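Local atomic coordinates of putative heme binding protein (Tannerella forsythia, PDB entry 6EU8), a protein that probably binds heme as a member of the HmuY-like family, with heme-binding properties that differ from those of Porphyromonas gingivalis HmuY. Residues A[27-31]-A[32-36]; A[46-50]-A[51-55]; A[88-92]-A[93-97]; A[120-124]-A[125-129]. All coordinates share one frame; numbering follows the deposited sequence.

Contact 1: A[27-31]-A[32-36]; sequences YVNLE and TGQTE
Tyr-27 and Val-28 pair with Glu-36 and Thr-35 in a local contact at the closed end of a beta hairpin, where strand 24-28 turns back through a loop into strand 35-39. The antiparallel register is set by two pairs. Tyr-27 and Glu-36 form a hydrogen-bonded pair, with Tyr-27 N to Glu-36 O at 2.8 Å and Glu-36 N to Tyr-27 O at 3.1 Å. Val-28 and Thr-35 form the adjoining non-hydrogen-bonded pair, and Thr-35 CA comes within 3.2 Å of Tyr-27 O in a C-H...O contact. The bond from Asn-29 N to Gln-34 O, 2.9 Å long, carries the ladder on into the turn.

Polar side chains then brace the loop. With CG of Asn-29 anti to the backbone N (chi1 -170°), OD1 reaches Thr-32 N at 2.9 Å. That bond is nearly straight at the hydrogen (165°), yet the donor stands 51° above the amide plane. The same oxygen receives a weak bond from Glu-31 N, so it gathers two amides of the turn. Thr-32 OG1 accepts from Gln-34 N, which makes an ST turn, and donates to Gln-34 OE1 at 2.7 Å; this ties the hydroxyl to both the backbone and the side-chain amide of Gln-34.

Asn-29 ND2 has its own partner in Lys-68 O. On its other edge strand 24-28 pairs with strand 71-74, and Tyr-27 meets Trp-69 edge-to-face. From the large antiparallel sheet, Ile-17 of strand 11-18 packs against both Val-28 and Thr-35.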
loop_
_atom_site.group_PDB
_atom_site.type_symbol
_atom_site.label_atom_id
_atom_site.label_comp_id
_atom_site.label_asym_id
_atom_site.label_seq_id
_atom_site.Cartn_x
_atom_site.Cartn_y
_atom_site.Cartn_z
ATOM N N TYR A 27 -5.715 0.503 -6.380
ATOM C CA TYR A 27 -5.890 1.923 -6.029
ATOM C C TYR A 27 -7.238 2.100 -5.311
ATOM O O TYR A 27 -8.247 1.587 -5.788
ATOM C CB TYR A 27 -5.791 2.795 -7.317
ATOM C CG TYR A 27 -4.469 2.604 -8.059
ATOM C CD1 TYR A 27 -4.302 1.592 -9.022
ATOM C CD2 TYR A 27 -3.367 3.389 -7.763
ATOM C CE1 TYR A 27 -3.077 1.403 -9.666
ATOM C CE2 TYR A 27 -2.125 3.190 -8.395
ATOM C CZ TYR A 27 -1.995 2.195 -9.352
ATOM O OH TYR A 27 -0.768 1.985 -9.996
ATOM N N VAL A 28 -7.234 2.779 -4.160
ATOM C CA VAL A 28 -8.405 2.841 -3.246
ATOM C C VAL A 28 -8.837 4.289 -2.984
ATOM O O VAL A 28 -8.048 5.107 -2.522
ATOM C CB VAL A 28 -8.104 2.176 -1.869
ATOM C CG1 VAL A 28 -9.347 2.131 -0.953
ATOM C CG2 VAL A 28 -7.521 0.770 -2.044
ATOM N N ASN A 29 -10.130 4.574 -3.270
ATOM C CA ASN A 29 -10.783 5.832 -2.913
ATOM C C ASN A 29 -11.512 5.653 -1.575
ATOM O O ASN A 29 -12.488 4.888 -1.498
ATOM C CB ASN A 29 -11.797 6.201 -4.008
ATOM C CG ASN A 29 -12.358 7.601 -3.846
ATOM O OD1 ASN A 29 -12.749 8.001 -2.751
ATOM N ND2 ASN A 29 -12.392 8.358 -4.940
ATOM N N LEU A 30 -10.992 6.280 -0.537
ATOM C CA LEU A 30 -11.554 6.187 0.820
ATOM C C LEU A 30 -12.833 7.005 1.002
ATOM O O LEU A 30 -13.624 6.710 1.910
ATOM C CB LEU A 30 -10.515 6.601 1.844
ATOM C CG LEU A 30 -9.227 5.770 1.864
ATOM C CD1 LEU A 30 -8.159 6.457 2.699
ATOM C CD2 LEU A 30 -9.526 4.361 2.382
ATOM N N GLU A 31 -13.039 8.014 0.145
ATOM C CA GLU A 31 -14.247 8.847 0.226
ATOM C C GLU A 31 -15.443 8.057 -0.305
ATOM O O GLU A 31 -16.483 7.999 0.345
ATOM C CB GLU A 31 -14.073 10.188 -0.517
ATOM C CG GLU A 31 -15.287 11.137 -0.369
ATOM C CD GLU A 31 -15.031 12.589 -0.757
ATOM O OE1 GLU A 31 -13.969 12.941 -1.318
ATOM O OE2 GLU A 31 -15.928 13.413 -0.483
ATOM N N THR A 32 -15.280 7.438 -1.472
ATOM C CA THR A 32 -16.350 6.719 -2.167
ATOM C C THR A 32 -16.368 5.202 -1.981
ATOM O O THR A 32 -17.376 4.554 -2.254
ATOM C CB THR A 32 -16.262 6.952 -3.689
ATOM O OG1 THR A 32 -15.040 6.389 -4.203
ATOM C CG2 THR A 32 -16.330 8.433 -4.023
ATOM N N GLY A 33 -15.241 4.625 -1.567
ATOM C CA GLY A 33 -15.095 3.175 -1.510
ATOM C C GLY A 33 -14.734 2.452 -2.808
ATOM O O GLY A 33 -14.574 1.231 -2.800
ATOM N N GLN A 34 -14.638 3.176 -3.923
ATOM C CA GLN A 34 -14.306 2.579 -5.212
ATOM C C GLN A 34 -12.844 2.106 -5.204
ATOM O O GLN A 34 -12.007 2.733 -4.535
ATOM C CB GLN A 34 -14.398 3.613 -6.331
ATOM C CG GLN A 34 -15.761 4.236 -6.616
ATOM C CD GLN A 34 -15.612 5.538 -7.411
ATOM O OE1 GLN A 34 -15.018 6.520 -6.932
ATOM N NE2 GLN A 34 -16.108 5.542 -8.645
ATOM N N THR A 35 -12.587 1.029 -5.952
ATOM C CA THR A 35 -11.224 0.506 -6.184
ATOM C C THR A 35 -11.009 0.142 -7.650
ATOM O O THR A 35 -11.983 -0.091 -8.380
ATOM C CB THR A 35 -10.909 -0.733 -5.338
ATOM O OG1 THR A 35 -11.720 -1.834 -5.769
ATOM C CG2 THR A 35 -11.111 -0.474 -3.871
ATOM N N GLU A 36 -9.736 0.116 -8.070
ATOM C CA GLU A 36 -9.295 -0.286 -9.423
ATOM C C GLU A 36 -7.957 -1.004 -9.312
ATOM O O GLU A 36 -7.070 -0.537 -8.586
ATOM C CB GLU A 36 -9.109 0.929 -10.344
ATOM C CG GLU A 36 -10.210 1.162 -11.368
ATOM C CD GLU A 36 -9.988 2.436 -12.179
ATOM O OE1 GLU A 36 -8.923 2.618 -12.815
ATOM O OE2 GLU A 36 -10.889 3.295 -12.177
#

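Contact 2: A[46-50]-A[51-55]; sequences VMKNG and KLLET
Val-46 and Glu-54 make the tightly packed end of this hairpin contact, away from the turn: their CB atoms are 3.9 Å apart, the side chains running alongside each other, and Val-46 N bonds to Glu-54 O at 2.9 Å. Val-46 O takes two amides, Leu-53 N at 2.9 Å and Glu-54 N in a longer, weak bond. Because Leu-53 and Glu-54 both face Val-46, the second strand carries a classic beta bulge, and the register shifts by one residue between Val-46 and Met-47. Nearer the tip, Lys-48 and Lys-51 form a hydrogen-bonded pair that closes a type I' turn through Asn-49 and Gly-50, both with positive phi. Lys-51 N lies 59° above the carbonyl plane of Lys-48, although its bond is fairly straight at the hydrogen.

A bend at chi2 of Met-47 (-65°) brings SD within 3.6 Å of Leu-52 N, and Met-47 CE lies 4.1 Å from Leu-52 CB. Strand 127-136 lies against the Val-46 and Met-47 side chains. By contrast, residues 51-55 lie exposed to solvent. There the CD2 branch of Leu-53 rests on Lys-48 CB at 3.8 Å, while Lys-48 NZ leads away to Lys-125 O.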
loop_
_atom_site.group_PDB
_atom_site.type_symbol
_atom_site.label_atom_id
_atom_site.label_comp_id
_atom_site.label_asym_id
_atom_site.label_seq_id
_atom_site.Cartn_x
_atom_site.Cartn_y
_atom_site.Cartn_z
ATOM N N VAL A 46 14.570 -8.002 -15.106
ATOM C CA VAL A 46 14.857 -9.406 -14.695
ATOM C C VAL A 46 16.269 -9.437 -14.147
ATOM O O VAL A 46 17.230 -9.040 -14.820
ATOM C CB VAL A 46 14.680 -10.382 -15.870
ATOM C CG1 VAL A 46 15.038 -11.823 -15.480
ATOM C CG2 VAL A 46 13.275 -10.346 -16.403
ATOM N N MET A 47 16.402 -9.854 -12.891
ATOM C CA MET A 47 17.701 -9.979 -12.227
ATOM C C MET A 47 18.093 -11.449 -12.320
ATOM O O MET A 47 17.289 -12.325 -12.003
ATOM C CB MET A 47 17.609 -9.586 -10.755
ATOM C CG MET A 47 17.250 -8.152 -10.512
ATOM S SD MET A 47 18.570 -7.081 -11.137
ATOM C CE MET A 47 17.538 -5.675 -11.435
ATOM N N LYS A 48 19.305 -11.710 -12.813
ATOM C CA LYS A 48 19.838 -13.074 -12.952
ATOM C C LYS A 48 21.266 -13.028 -12.418
ATOM O O LYS A 48 22.074 -12.205 -12.858
ATOM C CB LYS A 48 19.811 -13.515 -14.424
ATOM C CG LYS A 48 20.646 -14.758 -14.764
ATOM C CD LYS A 48 19.883 -16.038 -14.493
ATOM C CE LYS A 48 20.801 -17.254 -14.615
ATOM N NZ LYS A 48 20.019 -18.493 -14.384
ATOM N N ASN A 49 21.573 -13.906 -11.458
ATOM C CA ASN A 49 22.892 -13.975 -10.845
ATOM C C ASN A 49 23.365 -12.647 -10.247
ATOM O O ASN A 49 24.557 -12.316 -10.310
ATOM C CB ASN A 49 23.931 -14.519 -11.841
ATOM C CG ASN A 49 23.627 -15.933 -12.310
ATOM O OD1 ASN A 49 22.825 -16.659 -11.711
ATOM N ND2 ASN A 49 24.270 -16.336 -13.401
ATOM N N GLY A 50 22.425 -11.896 -9.670
ATOM C CA GLY A 50 22.696 -10.632 -8.994
ATOM C C GLY A 50 22.887 -9.399 -9.861
ATOM O O GLY A 50 23.242 -8.345 -9.350
ATOM N N LYS A 51 22.657 -9.517 -11.161
ATOM C CA LYS A 51 22.779 -8.355 -12.047
ATOM C C LYS A 51 21.591 -8.238 -12.990
ATOM O O LYS A 51 20.915 -9.225 -13.321
ATOM C CB LYS A 51 24.090 -8.395 -12.835
ATOM C CG LYS A 51 24.190 -9.516 -13.860
ATOM C CD LYS A 51 25.621 -10.014 -14.032
ATOM C CE LYS A 51 26.537 -8.929 -14.579
ATOM N NZ LYS A 51 27.850 -9.484 -15.015
ATOM N N LEU A 52 21.346 -6.990 -13.404
ATOM C CA LEU A 52 20.284 -6.672 -14.333
ATOM C C LEU A 52 20.617 -7.341 -15.647
ATOM O O LEU A 52 21.634 -7.008 -16.257
ATOM C CB LEU A 52 20.179 -5.151 -14.520
ATOM C CG LEU A 52 19.403 -4.674 -15.755
ATOM C CD1 LEU A 52 17.940 -4.950 -15.560
ATOM C CD2 LEU A 52 19.638 -3.197 -16.031
ATOM N N LEU A 53 19.777 -8.275 -16.061
ATOM C CA LEU A 53 19.991 -9.072 -17.267
ATOM C C LEU A 53 19.071 -8.663 -18.413
ATOM O O LEU A 53 19.556 -8.402 -19.512
ATOM C CB LEU A 53 19.714 -10.553 -16.968
ATOM C CG LEU A 53 19.910 -11.581 -18.100
ATOM C CD1 LEU A 53 21.319 -12.146 -18.046
ATOM C CD2 LEU A 53 18.886 -12.711 -18.031
ATOM N N GLU A 54 17.754 -8.687 -18.176
ATOM C CA GLU A 54 16.768 -8.472 -19.218
ATOM C C GLU A 54 15.780 -7.386 -18.834
ATOM O O GLU A 54 15.615 -7.077 -17.638
ATOM C CB GLU A 54 15.997 -9.746 -19.524
ATOM C CG GLU A 54 16.829 -10.750 -20.272
ATOM C CD GLU A 54 16.201 -12.125 -20.358
ATOM O OE1 GLU A 54 14.988 -12.287 -20.081
ATOM O OE2 GLU A 54 16.957 -13.051 -20.719
ATOM N N THR A 55 15.122 -6.822 -19.854
ATOM C CA THR A 55 14.037 -5.854 -19.634
ATOM C C THR A 55 12.707 -6.379 -20.157
ATOM O O THR A 55 12.653 -7.187 -21.105
ATOM C CB THR A 55 14.275 -4.508 -20.362
ATOM O OG1 THR A 55 14.326 -4.736 -21.775
ATOM C CG2 THR A 55 15.501 -3.872 -19.925
#

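Contact 3: A[88-92]-A[93-97]; sequences TKETE and FSKVT
Glu-90 meets Lys-95 and Val-96 where the loop of residues 88-97 folds back on itself. Van der Waals contacts centre on Val-96 CG2 and Lys-95 CB. Val-96 CG2 lies 3.8 Å from Glu-90 CB, the two side chains sliding past each other in opposite directions, and the polar Thr-88 OG1 borders the same methyl at 4.1 Å. The Glu-90 chain turns at chi2 (-59°) and crosses Lys-95 at about a right angle, so that its carboxylate oxygen OE1 rests against Lys-95 CB at 3.4 Å.

Hydrogen bonds shape both halves. Lys-95 N donates to Glu-92 O at 3.1 Å, from 54° above the carbonyl plane, spanning the start of the 3-10 segment 93-95. Thr-88 OG1 accepts from Glu-90 N in an ST turn.

Among the charges, Glu-90 OE2 takes Lys-89 NZ on its syn side, 26° out of the carboxylate plane, in a 2.7 Å salt bridge. Lys-95 runs alongside Glu-92, but Lys-95 NZ remains 4.9 Å from Glu-92 OE1; any attraction there would act without direct contact.

Toward the sheet, Thr-88 OG1 also bonds to Val-159 O, and Val-161 of strand 160-163 packs against Thr-88 and Val-96. Lys-171, on the next strand 169-178, reaches Val-96 O through its NZ.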
loop_
_atom_site.group_PDB
_atom_site.type_symbol
_atom_site.label_atom_id
_atom_site.label_comp_id
_atom_site.label_asym_id
_atom_site.label_seq_id
_atom_site.Cartn_x
_atom_site.Cartn_y
_atom_site.Cartn_z
ATOM N N THR A 88 0.764 7.118 14.842
ATOM C CA THR A 88 0.467 7.608 16.190
ATOM C C THR A 88 0.778 6.530 17.215
ATOM O O THR A 88 0.927 5.347 16.874
ATOM C CB THR A 88 -1.001 8.049 16.382
ATOM O OG1 THR A 88 -1.884 6.936 16.553
ATOM C CG2 THR A 88 -1.512 8.957 15.247
ATOM N N LYS A 89 0.830 6.941 18.475
ATOM C CA LYS A 89 0.924 6.021 19.611
ATOM C C LYS A 89 -0.399 5.427 20.044
ATOM O O LYS A 89 -0.422 4.584 20.946
ATOM C CB LYS A 89 1.578 6.730 20.809
ATOM C CG LYS A 89 0.680 7.730 21.540
ATOM C CD LYS A 89 1.395 8.308 22.766
ATOM C CE LYS A 89 0.661 9.519 23.344
ATOM N NZ LYS A 89 -0.668 9.228 23.966
ATOM N N GLU A 90 -1.507 5.856 19.443
ATOM C CA GLU A 90 -2.830 5.434 19.855
ATOM C C GLU A 90 -3.250 4.128 19.200
ATOM O O GLU A 90 -2.778 3.792 18.092
ATOM C CB GLU A 90 -3.884 6.531 19.557
ATOM C CG GLU A 90 -3.548 7.930 20.093
ATOM C CD GLU A 90 -3.347 8.010 21.615
ATOM O OE1 GLU A 90 -3.902 7.165 22.349
ATOM O OE2 GLU A 90 -2.613 8.916 22.067
ATOM N N THR A 91 -4.115 3.401 19.903
ATOM C CA THR A 91 -4.696 2.152 19.415
ATOM C C THR A 91 -6.192 2.280 19.093
ATOM O O THR A 91 -6.775 1.367 18.536
ATOM C CB THR A 91 -4.434 0.986 20.414
ATOM O OG1 THR A 91 -4.327 -0.252 19.703
ATOM C CG2 THR A 91 -5.535 0.853 21.481
ATOM N N GLU A 92 -6.806 3.417 19.436
ATOM C CA GLU A 92 -8.251 3.631 19.230
ATOM C C GLU A 92 -8.496 4.965 18.522
ATOM O O GLU A 92 -7.876 5.969 18.849
ATOM C CB GLU A 92 -8.988 3.631 20.583
ATOM C CG GLU A 92 -9.007 2.279 21.280
ATOM C CD GLU A 92 -9.501 2.341 22.723
ATOM O OE1 GLU A 92 -9.674 3.460 23.273
ATOM O OE2 GLU A 92 -9.701 1.254 23.317
ATOM N N PHE A 93 -9.427 4.970 17.572
ATOM C CA PHE A 93 -9.709 6.187 16.786
ATOM C C PHE A 93 -10.173 7.352 17.661
ATOM O O PHE A 93 -9.768 8.488 17.423
ATOM C CB PHE A 93 -10.795 5.958 15.748
ATOM C CG PHE A 93 -10.426 5.008 14.623
ATOM C CD1 PHE A 93 -9.192 5.079 13.971
ATOM C CD2 PHE A 93 -11.364 4.091 14.169
ATOM C CE1 PHE A 93 -8.906 4.210 12.911
ATOM C CE2 PHE A 93 -11.085 3.232 13.117
ATOM C CZ PHE A 93 -9.845 3.296 12.489
ATOM N N SER A 94 -10.985 7.063 18.677
ATOM C CA SER A 94 -11.496 8.139 19.568
ATOM C C SER A 94 -10.398 8.897 20.346
ATOM O O SER A 94 -10.635 10.008 20.831
ATOM C CB SER A 94 -12.570 7.593 20.526
ATOM O OG SER A 94 -12.091 6.547 21.345
ATOM N N LYS A 95 -9.201 8.312 20.455
ATOM C CA LYS A 95 -8.051 8.953 21.106
ATOM C C LYS A 95 -7.186 9.825 20.192
ATOM O O LYS A 95 -6.267 10.482 20.662
ATOM C CB LYS A 95 -7.154 7.883 21.731
ATOM C CG LYS A 95 -7.845 6.949 22.713
ATOM C CD LYS A 95 -7.967 7.574 24.086
ATOM C CE LYS A 95 -8.577 6.599 25.084
ATOM N NZ LYS A 95 -7.958 6.771 26.422
ATOM N N VAL A 96 -7.446 9.795 18.881
ATOM C CA VAL A 96 -6.749 10.643 17.917
ATOM C C VAL A 96 -7.709 11.799 17.659
ATOM O O VAL A 96 -8.731 11.612 17.008
ATOM C CB VAL A 96 -6.444 9.857 16.619
ATOM C CG1 VAL A 96 -5.741 10.732 15.596
ATOM C CG2 VAL A 96 -5.605 8.613 16.947
ATOM N N THR A 97 -7.414 12.961 18.237
ATOM C CA THR A 97 -8.349 14.085 18.179
ATOM C C THR A 97 -7.953 14.962 17.005
ATOM O O THR A 97 -6.864 15.541 16.989
ATOM C CB THR A 97 -8.437 14.871 19.516
ATOM O OG1 THR A 97 -7.131 15.116 20.048
ATOM C CG2 THR A 97 -9.244 14.070 20.544
HETATM O O HOH W 1 -12.533 4.207 21.807
#

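Contact 4: A[120-124]-A[125-129]; sequences MADMM and KSKFT
Asp-122 and Met-123 offer their carbonyl oxygens to the chain that leaves helix 120-124, and the strand beginning at Lys-127 departs at 122° to the helix axis. Lys-127 N bonds to Asp-122 O at 2.9 Å, and Ser-126 N to Met-123 O at 2.8 Å, the latter donor standing 63° above the carbonyl plane. Asp-122 O also receives a weak bond from Lys-125 N, so one oxygen serves two amides. Ser-126 takes a positive phi of 52°, which swings the chain out of its helical path. One water spans the turn, donating to Met-124 O at 3.0 Å and bonding to Ser-126 OG.

The Met-123 side chain starts with CG anti to the backbone N, then bends at chi2 and chi3 so that SD comes 4.1 Å from Phe-128 CD2. It meets the ring obliquely, 5.3 Å from SD to the centroid, a Met-aromatic contact. Lys-127 crosses Asp-122 at a slant: Lys-127 CE is 4.0 Å from Asp-122 OD1, but the ammonium stays 4.8 Å from that oxygen, measured at NZ. Lys-125 lays its CG against Ala-121 O at 3.5 Å. The 123-126 bond, enclosed by the 122-127 bond, with Ser-126 as C-prime residue, forms a Schellman motif ending the helix.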
loop_
_atom_site.group_PDB
_atom_site.type_symbol
_atom_site.label_atom_id
_atom_site.label_comp_id
_atom_site.label_asym_id
_atom_site.label_seq_id
_atom_site.Cartn_x
_atom_site.Cartn_y
_atom_site.Cartn_z
ATOM N N MET A 120 9.459 -20.264 -7.168
ATOM C CA MET A 120 10.601 -21.038 -6.675
ATOM C C MET A 120 11.484 -21.610 -7.782
ATOM O O MET A 120 12.698 -21.617 -7.597
ATOM C CB MET A 120 10.201 -22.126 -5.675
ATOM C CG MET A 120 9.683 -21.600 -4.347
ATOM S SD MET A 120 10.713 -20.480 -3.349
ATOM C CE MET A 120 12.193 -21.488 -3.156
ATOM N N ALA A 121 10.919 -22.023 -8.909
ATOM C CA ALA A 121 11.744 -22.576 -10.015
ATOM C C ALA A 121 12.744 -21.535 -10.524
ATOM O O ALA A 121 13.936 -21.818 -10.664
ATOM C CB ALA A 121 10.884 -23.098 -11.158
ATOM N N ASP A 122 12.270 -20.303 -10.737
ATOM C CA ASP A 122 13.173 -19.212 -11.110
ATOM C C ASP A 122 14.141 -18.803 -9.999
ATOM O O ASP A 122 15.310 -18.540 -10.272
ATOM C CB ASP A 122 12.377 -17.990 -11.620
ATOM C CG ASP A 122 11.712 -18.245 -12.976
ATOM O OD1 ASP A 122 12.082 -19.212 -13.682
ATOM O OD2 ASP A 122 10.799 -17.476 -13.343
ATOM N N MET A 123 13.674 -18.799 -8.749
ATOM C CA MET A 123 14.528 -18.448 -7.620
ATOM C C MET A 123 15.723 -19.407 -7.490
ATOM O O MET A 123 16.850 -18.971 -7.239
ATOM C CB MET A 123 13.720 -18.439 -6.328
ATOM C CG MET A 123 14.400 -17.745 -5.189
ATOM S SD MET A 123 14.897 -16.009 -5.522
ATOM C CE MET A 123 16.668 -16.144 -5.735
ATOM N N MET A 124 15.475 -20.691 -7.711
ATOM C CA MET A 124 16.565 -21.690 -7.679
ATOM C C MET A 124 17.572 -21.530 -8.811
ATOM O O MET A 124 18.695 -22.038 -8.698
ATOM C CB MET A 124 15.992 -23.126 -7.661
ATOM C CG MET A 124 15.156 -23.426 -6.431
ATOM S SD MET A 124 15.966 -23.190 -4.835
ATOM C CE MET A 124 17.226 -24.486 -4.883
ATOM N N LYS A 125 17.183 -20.821 -9.884
ATOM C CA LYS A 125 18.090 -20.349 -10.927
ATOM C C LYS A 125 18.625 -18.919 -10.694
ATOM O O LYS A 125 19.165 -18.301 -11.632
ATOM C CB LYS A 125 17.379 -20.378 -12.289
ATOM C CG LYS A 125 16.813 -21.717 -12.732
ATOM C CD LYS A 125 16.071 -21.525 -14.052
ATOM C CE LYS A 125 15.670 -22.849 -14.681
ATOM N NZ LYS A 125 16.834 -23.599 -15.228
ATOM N N SER A 126 18.506 -18.424 -9.455
ATOM C CA SER A 126 18.884 -17.085 -9.042
ATOM C C SER A 126 18.268 -15.989 -9.932
ATOM O O SER A 126 18.966 -15.054 -10.323
ATOM C CB SER A 126 20.399 -16.951 -8.953
ATOM O OG SER A 126 20.909 -17.948 -8.063
ATOM N N LYS A 127 16.977 -16.127 -10.209
ATOM C CA LYS A 127 16.255 -15.216 -11.116
ATOM C C LYS A 127 14.949 -14.743 -10.499
ATOM O O LYS A 127 14.147 -15.529 -9.980
ATOM C CB LYS A 127 15.973 -15.895 -12.448
ATOM C CG LYS A 127 15.200 -15.038 -13.443
ATOM C CD LYS A 127 15.483 -15.440 -14.879
ATOM C CE LYS A 127 14.933 -16.802 -15.184
ATOM N NZ LYS A 127 15.115 -17.056 -16.641
ATOM N N PHE A 128 14.695 -13.429 -10.617
ATOM C CA PHE A 128 13.419 -12.847 -10.163
ATOM C C PHE A 128 13.253 -11.478 -10.854
ATOM O O PHE A 128 14.216 -10.991 -11.440
ATOM C CB PHE A 128 13.342 -12.697 -8.647
ATOM C CG PHE A 128 14.463 -11.895 -8.038
ATOM C CD1 PHE A 128 14.396 -10.502 -7.952
ATOM C CD2 PHE A 128 15.615 -12.536 -7.521
ATOM C CE1 PHE A 128 15.454 -9.772 -7.425
ATOM C CE2 PHE A 128 16.659 -11.797 -6.980
ATOM C CZ PHE A 128 16.581 -10.417 -6.915
ATOM N N THR A 129 12.037 -10.933 -10.821
ATOM C CA THR A 129 11.732 -9.671 -11.561
ATOM C C THR A 129 11.330 -8.557 -10.597
ATOM O O THR A 129 10.496 -8.758 -9.708
ATOM C CB THR A 129 10.616 -9.914 -12.577
ATOM O OG1 THR A 129 10.945 -11.082 -13.357
ATOM C CG2 THR A 129 10.460 -8.716 -13.569
HETATM O O HOH W 2 21.260 -20.533 -9.282
#

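The four contacts come in series along the chain. Contacts 2 and 4 are neighbours, their centres 11 Å apart, because strands 44-48 and 127-136 adjoin in the large antiparallel sheet. Met-47 N to Phe-128 O, 2.9 Å and probably a hydrogen bond, joins the two strands, and Val-46 CG1 packs on Lys-127 CD at 3.7 Å. Contact 1 belongs to the separate four-stranded sheet, 35 Å centre to centre from both. Contact 3 follows strand 84-87 of the large sheet, 45 Å from contact 2 between centres. Contacts 2 and 4 lie on one side of the chain's centre, 1 and 3 opposite, contact 1 nearer the middle, all at turns or loops beside strands.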